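Local structure of iron transport multicopper oxidase FET3 (Saccharomyces cerevisiae, 1ZPU) at residues G197-E209 against K248-L261. The protein oxidises iron(II) to iron(III) with molecular oxygen, using four copper ions, so that yeast can take up iron through the permease FTR1. Residues are numbered along the deposited sequence; the frame is centred on the assembly and turned at random.
Sequences GFVSQYFWIEDHE and KNFAIMQKFDDTML. With NAG (2-acetamido-2-deoxy-beta-D-glucopyranose), chain L.
Phe198 sets its ring against Leu261 and the carbonyl oxygen of Met260, close to the type 1 copper ligand His468. Val199 sends CG1 to the Phe256 ring, crossing it at about a right angle, and CG2 to Leu261 CD2. The backbone of Ser200 gives a weak hydrogen bond to Met260 SD (N to SD 3.5 Å) and accepts one from Asp257 N. Tyr229 is hydrogen-bonded to both Ser200 OG and Asp257 OD1. Gln201 lies alongside Gln254, pointing the same way. Gln254 NE2 meets a lone pair of Gln201 OE1 at 2.8 Å, in the carbonyl plane, although the two amides are twisted 32° apart; NE2 has a second acceptor in Ile171 O.

Tyr202 and Trp204 pair with Lys255 and Met253 through two backbone hydrogen bonds each. Phe203 CE1 touches Ile252 CG2 on the sheet face opposite Tyr202 and Trp204. With CG between its backbone N and carbonyl carbon (chi1 72°), Trp204 turns its indole over Met253. Met253 CB lies 3.7 Å from the centroid of the Trp204 five-membered ring, a CH-pi contact, while SD sits obliquely to the six-membered ring. Lys255 CB meets the indole edge. An alanine in place of Trp204 would probably strip Met253 of the ring face it packs on, take the edge from beside Lys255 CB, and leave Asn288 OD1 without the NE1 donor.

Glu206 lies in a type II turn that runs from Ile205 to His208. Glu206 N donates a hydrogen bond to Ala251 O, and its extended side chain returns to Ala251 N (OE2 to N 3.1 Å). His208 ND1 donates a hydrogen bond to Glu206 O, NE2 is hydrogen-bonded to Tyr278 OH, and CE1 points into the Phe250 face in a T-shaped pair with planes at 82°.

The two antiparallel strands are neighbours in a sheet of the second cupredoxin-like domain. Strand 228-230 flanks 201-205 and strand 271-277 flanks 250-256. Phe203, Gln201 and Gln254 pack on strand 133-142 of the facing sheet.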
loop_
_atom_site.group_PDB
_atom_site.type_symbol
_atom_site.label_atom_id
_atom_site.label_comp_id
_atom_site.label_asym_id
_atom_site.label_seq_id
_atom_site.Cartn_x
_atom_site.Cartn_y
_atom_site.Cartn_z
ATOM N N GLY A 197 8.146 -3.417 -1.139
ATOM C CA GLY A 197 8.277 -2.041 -0.695
ATOM C C GLY A 197 8.587 -1.094 -1.840
ATOM O O GLY A 197 8.519 0.126 -1.694
ATOM N N PHE A 198 8.924 -1.641 -2.990
ATOM C CA PHE A 198 9.424 -0.809 -4.069
ATOM C C PHE A 198 8.869 -1.244 -5.418
ATOM O O PHE A 198 8.007 -0.603 -5.982
ATOM C CB PHE A 198 10.972 -0.830 -4.052
ATOM C CG PHE A 198 11.635 -0.042 -5.153
ATOM C CD1 PHE A 198 10.979 0.987 -5.821
ATOM C CD2 PHE A 198 12.961 -0.302 -5.481
ATOM C CE1 PHE A 198 11.631 1.728 -6.823
ATOM C CE2 PHE A 198 13.618 0.436 -6.495
ATOM C CZ PHE A 198 12.947 1.442 -7.155
ATOM N N VAL A 199 9.348 -2.374 -5.896
ATOM C CA VAL A 199 9.314 -2.704 -7.307
ATOM C C VAL A 199 8.013 -3.395 -7.800
ATOM O O VAL A 199 7.531 -4.350 -7.203
ATOM C CB VAL A 199 10.593 -3.525 -7.568
ATOM C CG1 VAL A 199 10.350 -4.737 -8.445
ATOM C CG2 VAL A 199 11.683 -2.634 -8.086
ATOM N N SER A 200 7.429 -2.906 -8.881
ATOM C CA SER A 200 6.316 -3.632 -9.535
ATOM C C SER A 200 6.793 -4.962 -10.124
ATOM O O SER A 200 7.953 -5.104 -10.511
ATOM C CB SER A 200 5.754 -2.823 -10.700
ATOM O OG SER A 200 5.237 -1.563 -10.323
ATOM N N GLN A 201 5.908 -5.937 -10.236
ATOM C CA GLN A 201 6.321 -7.209 -10.812
ATOM C C GLN A 201 5.376 -7.677 -11.885
ATOM O O GLN A 201 4.160 -7.468 -11.791
ATOM C CB GLN A 201 6.394 -8.280 -9.744
ATOM C CG GLN A 201 7.421 -8.012 -8.655
ATOM C CD GLN A 201 7.657 -9.235 -7.810
ATOM O OE1 GLN A 201 7.512 -10.367 -8.289
ATOM N NE2 GLN A 201 8.006 -9.033 -6.556
ATOM N N TYR A 202 5.924 -8.316 -12.911
ATOM C CA TYR A 202 5.084 -9.052 -13.839
ATOM C C TYR A 202 4.976 -10.460 -13.303
ATOM O O TYR A 202 5.944 -11.007 -12.756
ATOM C CB TYR A 202 5.668 -9.091 -15.240
ATOM C CG TYR A 202 5.939 -7.754 -15.847
ATOM C CD1 TYR A 202 7.165 -7.130 -15.640
ATOM C CD2 TYR A 202 4.986 -7.115 -16.649
ATOM C CE1 TYR A 202 7.442 -5.904 -16.200
ATOM C CE2 TYR A 202 5.249 -5.878 -17.225
ATOM C CZ TYR A 202 6.486 -5.277 -16.993
ATOM O OH TYR A 202 6.803 -4.043 -17.528
ATOM N N PHE A 203 3.799 -11.048 -13.447
ATOM C CA PHE A 203 3.572 -12.383 -12.955
ATOM C C PHE A 203 2.844 -13.214 -13.986
ATOM O O PHE A 203 1.860 -12.750 -14.575
ATOM C CB PHE A 203 2.745 -12.339 -11.680
ATOM C CG PHE A 203 2.457 -13.688 -11.111
ATOM C CD1 PHE A 203 3.347 -14.277 -10.221
ATOM C CD2 PHE A 203 1.299 -14.378 -11.474
ATOM C CE1 PHE A 203 3.086 -15.524 -9.688
ATOM C CE2 PHE A 203 1.028 -15.623 -10.960
ATOM C CZ PHE A 203 1.924 -16.208 -10.070
ATOM N N TRP A 204 3.313 -14.447 -14.185
ATOM C CA TRP A 204 2.629 -15.396 -15.060
ATOM C C TRP A 204 3.011 -16.848 -14.798
ATOM O O TRP A 204 4.050 -17.128 -14.190
ATOM C CB TRP A 204 2.848 -15.051 -16.533
ATOM C CG TRP A 204 4.227 -15.311 -17.082
ATOM C CD1 TRP A 204 4.628 -16.404 -17.783
ATOM C CD2 TRP A 204 5.371 -14.438 -17.012
ATOM N NE1 TRP A 204 5.948 -16.276 -18.161
ATOM C CE2 TRP A 204 6.428 -15.079 -17.700
ATOM C CE3 TRP A 204 5.604 -13.180 -16.432
ATOM C CZ2 TRP A 204 7.696 -14.507 -17.831
ATOM C CZ3 TRP A 204 6.869 -12.612 -16.555
ATOM C CH2 TRP A 204 7.900 -13.280 -17.251
ATOM N N ILE A 205 2.161 -17.755 -15.280
ATOM C CA ILE A 205 2.352 -19.186 -15.120
ATOM C C ILE A 205 2.456 -19.799 -16.515
ATOM O O ILE A 205 1.541 -19.663 -17.320
ATOM C CB ILE A 205 1.169 -19.809 -14.351
ATOM C CG1 ILE A 205 0.985 -19.103 -13.008
ATOM C CG2 ILE A 205 1.368 -21.291 -14.147
ATOM C CD1 ILE A 205 -0.305 -19.461 -12.297
ATOM N N GLU A 206 3.579 -20.456 -16.794
ATOM C CA GLU A 206 3.795 -21.147 -18.059
ATOM C C GLU A 206 2.599 -22.018 -18.409
ATOM O O GLU A 206 2.149 -22.814 -17.577
ATOM C CB GLU A 206 5.063 -21.993 -17.985
ATOM C CG GLU A 206 5.361 -22.780 -19.228
ATOM C CD GLU A 206 6.501 -23.764 -19.046
ATOM O OE1 GLU A 206 6.750 -24.550 -19.987
ATOM O OE2 GLU A 206 7.139 -23.770 -17.973
ATOM N N ASP A 207 2.080 -21.819 -19.629
ATOM C CA ASP A 207 0.966 -22.595 -20.199
ATOM C C ASP A 207 -0.322 -22.655 -19.380
ATOM O O ASP A 207 -1.120 -23.572 -19.564
ATOM C CB ASP A 207 1.414 -24.018 -20.529
ATOM C CG ASP A 207 2.217 -24.078 -21.789
ATOM O OD1 ASP A 207 3.436 -24.399 -21.722
ATOM O OD2 ASP A 207 1.622 -23.774 -22.847
ATOM N N HIS A 208 -0.526 -21.696 -18.482
ATOM C CA HIS A 208 -1.767 -21.621 -17.722
ATOM C C HIS A 208 -2.343 -20.221 -17.791
ATOM O O HIS A 208 -1.688 -19.250 -17.429
ATOM C CB HIS A 208 -1.544 -21.969 -16.249
ATOM C CG HIS A 208 -1.275 -23.418 -15.980
ATOM N ND1 HIS A 208 -0.111 -24.046 -16.361
ATOM C CD2 HIS A 208 -1.999 -24.344 -15.309
ATOM C CE1 HIS A 208 -0.143 -25.306 -15.968
ATOM N NE2 HIS A 208 -1.281 -25.513 -15.334
ATOM N N GLU A 209 -3.584 -20.115 -18.236
ATOM C CA GLU A 209 -4.292 -18.843 -18.199
ATOM C C GLU A 209 -4.740 -18.518 -16.784
ATOM O O GLU A 209 -4.882 -19.412 -15.945
ATOM C CB GLU A 209 -5.498 -18.880 -19.138
ATOM C CG GLU A 209 -5.154 -18.454 -20.551
ATOM C CD GLU A 209 -6.242 -18.756 -21.561
ATOM O OE1 GLU A 209 -7.348 -19.194 -21.157
ATOM O OE2 GLU A 209 -5.983 -18.552 -22.768
ATOM N N LYS A 248 3.998 -33.356 -16.734
ATOM C CA LYS A 248 4.966 -32.260 -16.825
ATOM C C LYS A 248 4.835 -31.243 -15.691
ATOM O O LYS A 248 3.756 -31.051 -15.142
ATOM C CB LYS A 248 4.807 -31.544 -18.163
ATOM C CG LYS A 248 5.960 -30.628 -18.499
ATOM C CD LYS A 248 5.515 -29.504 -19.416
ATOM C CE LYS A 248 6.700 -28.668 -19.879
ATOM N NZ LYS A 248 7.474 -29.412 -20.918
ATOM N N ASN A 249 5.938 -30.589 -15.347
ATOM C CA ASN A 249 5.888 -29.451 -14.416
ATOM C C ASN A 249 6.046 -28.103 -15.123
ATOM O O ASN A 249 6.660 -27.995 -16.183
ATOM C CB ASN A 249 6.915 -29.578 -13.282
ATOM C CG ASN A 249 6.694 -30.805 -12.415
ATOM O OD1 ASN A 249 5.582 -31.096 -11.993
ATOM N ND2 ASN A 249 7.767 -31.534 -12.152
ATOM N N PHE A 250 5.490 -27.068 -14.514
ATOM C CA PHE A 250 5.405 -25.761 -15.151
ATOM C C PHE A 250 6.016 -24.657 -14.303
ATOM O O PHE A 250 6.005 -24.717 -13.079
ATOM C CB PHE A 250 3.953 -25.436 -15.442
ATOM C CG PHE A 250 3.309 -26.373 -16.401
ATOM C CD1 PHE A 250 2.732 -27.560 -15.959
ATOM C CD2 PHE A 250 3.264 -26.071 -17.760
ATOM C CE1 PHE A 250 2.128 -28.419 -16.846
ATOM C CE2 PHE A 250 2.656 -26.927 -18.647
ATOM C CZ PHE A 250 2.087 -28.101 -18.185
ATOM N N ALA A 251 6.541 -23.645 -14.973
ATOM C CA ALA A 251 7.229 -22.555 -14.299
ATOM C C ALA A 251 6.251 -21.478 -13.829
ATOM O O ALA A 251 5.401 -21.025 -14.607
ATOM C CB ALA A 251 8.250 -21.960 -15.226
ATOM N N ILE A 252 6.350 -21.105 -12.553
ATOM C CA ILE A 252 5.676 -19.927 -12.004
ATOM C C ILE A 252 6.706 -18.806 -12.079
ATOM O O ILE A 252 7.785 -18.898 -11.504
ATOM C CB ILE A 252 5.247 -20.131 -10.527
ATOM C CG1 ILE A 252 4.282 -21.303 -10.377
ATOM C CG2 ILE A 252 4.625 -18.850 -9.952
ATOM C CD1 ILE A 252 4.161 -21.781 -8.955
ATOM N N MET A 253 6.374 -17.748 -12.801
ATOM C CA MET A 253 7.360 -16.752 -13.187
ATOM C C MET A 253 7.052 -15.372 -12.624
ATOM O O MET A 253 5.936 -14.877 -12.753
ATOM C CB MET A 253 7.398 -16.694 -14.706
ATOM C CG MET A 253 8.750 -16.316 -15.260
ATOM S SD MET A 253 9.963 -17.648 -15.258
ATOM C CE MET A 253 8.915 -19.012 -14.851
ATOM N N GLN A 254 8.042 -14.763 -11.988
ATOM C CA GLN A 254 7.943 -13.361 -11.578
ATOM C C GLN A 254 9.128 -12.537 -12.136
ATOM O O GLN A 254 10.271 -13.013 -12.187
ATOM C CB GLN A 254 7.745 -13.219 -10.049
ATOM C CG GLN A 254 8.939 -13.453 -9.208
ATOM C CD GLN A 254 8.605 -13.727 -7.729
ATOM O OE1 GLN A 254 8.753 -14.853 -7.258
ATOM N NE2 GLN A 254 8.202 -12.693 -6.990
ATOM N N LYS A 255 8.843 -11.315 -12.578
ATOM C CA LYS A 255 9.853 -10.506 -13.257
ATOM C C LYS A 255 9.852 -9.074 -12.735
ATOM O O LYS A 255 8.780 -8.505 -12.523
ATOM C CB LYS A 255 9.567 -10.518 -14.765
ATOM C CG LYS A 255 10.677 -9.977 -15.629
ATOM C CD LYS A 255 10.259 -9.928 -17.085
ATOM C CE LYS A 255 11.452 -9.789 -18.016
ATOM N NZ LYS A 255 12.575 -9.007 -17.412
ATOM N N PHE A 256 11.043 -8.510 -12.520
ATOM C CA PHE A 256 11.194 -7.110 -12.126
ATOM C C PHE A 256 10.600 -6.197 -13.194
ATOM O O PHE A 256 10.696 -6.490 -14.397
ATOM C CB PHE A 256 12.672 -6.748 -12.067
ATOM C CG PHE A 256 13.303 -6.853 -10.715
ATOM C CD1 PHE A 256 13.986 -8.000 -10.342
ATOM C CD2 PHE A 256 13.306 -5.759 -9.853
ATOM C CE1 PHE A 256 14.596 -8.078 -9.116
ATOM C CE2 PHE A 256 13.923 -5.818 -8.621
ATOM C CZ PHE A 256 14.566 -6.977 -8.240
ATOM N N ASP A 257 10.018 -5.078 -12.775
ATOM C CA ASP A 257 9.817 -3.946 -13.675
ATOM C C ASP A 257 11.065 -3.063 -13.584
ATOM O O ASP A 257 11.137 -2.136 -12.767
ATOM C CB ASP A 257 8.579 -3.172 -13.272
ATOM C CG ASP A 257 8.352 -1.937 -14.112
ATOM O OD1 ASP A 257 7.308 -1.290 -13.890
ATOM O OD2 ASP A 257 9.198 -1.599 -14.979
ATOM N N ASP A 258 12.061 -3.361 -14.411
ATOM C CA ASP A 258 13.385 -2.769 -14.224
ATOM C C ASP A 258 13.411 -1.293 -14.619
ATOM O O ASP A 258 14.358 -0.564 -14.339
ATOM C CB ASP A 258 14.447 -3.585 -14.967
ATOM C CG ASP A 258 14.114 -3.775 -16.426
ATOM O OD1 ASP A 258 14.264 -4.912 -16.930
ATOM O OD2 ASP A 258 13.691 -2.791 -17.068
ATOM N N THR A 259 12.348 -0.877 -15.284
ATOM C CA THR A 259 12.038 0.520 -15.541
ATOM C C THR A 259 12.179 1.382 -14.278
ATOM O O THR A 259 12.654 2.516 -14.330
ATOM C CB THR A 259 10.611 0.562 -16.096
ATOM O OG1 THR A 259 10.702 0.479 -17.513
ATOM C CG2 THR A 259 9.790 1.808 -15.646
ATOM N N MET A 260 11.781 0.822 -13.144
ATOM C CA MET A 260 11.739 1.554 -11.891
ATOM C C MET A 260 13.106 1.634 -11.246
ATOM O O MET A 260 13.313 2.435 -10.334
ATOM C CB MET A 260 10.720 0.910 -10.947
ATOM C CG MET A 260 9.351 0.805 -11.598
ATOM S SD MET A 260 8.086 0.014 -10.619
ATOM C CE MET A 260 7.779 1.209 -9.309
ATOM N N LEU A 261 14.030 0.813 -11.739
ATOM C CA LEU A 261 15.372 0.728 -11.188
ATOM C C LEU A 261 16.245 1.822 -11.769
ATOM O O LEU A 261 16.220 2.053 -12.974
ATOM C CB LEU A 261 15.975 -0.644 -11.475
ATOM C CG LEU A 261 15.338 -1.868 -10.798
ATOM C CD1 LEU A 261 16.141 -3.118 -11.129
ATOM C CD2 LEU A 261 15.225 -1.704 -9.278
HETATM C C1 NAG L . 13.996 -12.599 -18.386
HETATM C C2 NAG L . 15.142 -13.112 -19.249
HETATM C C3 NAG L . 15.153 -12.542 -20.673
HETATM C C4 NAG L . 13.844 -12.808 -21.380
HETATM C C5 NAG L . 12.777 -12.182 -20.483
HETATM C C6 NAG L . 11.382 -12.396 -21.064
HETATM C C7 NAG L . 17.377 -13.746 -18.507
HETATM C C8 NAG L . 17.019 -15.206 -18.493
HETATM N N2 NAG L . 16.398 -12.834 -18.602
HETATM O O3 NAG L . 16.150 -13.153 -21.459
HETATM O O4 NAG L . 13.934 -12.227 -22.669
HETATM O O5 NAG L . 12.805 -12.725 -19.152
HETATM O O6 NAG L . 11.057 -13.764 -20.979
HETATM O O7 NAG L . 18.568 -13.440 -18.434
#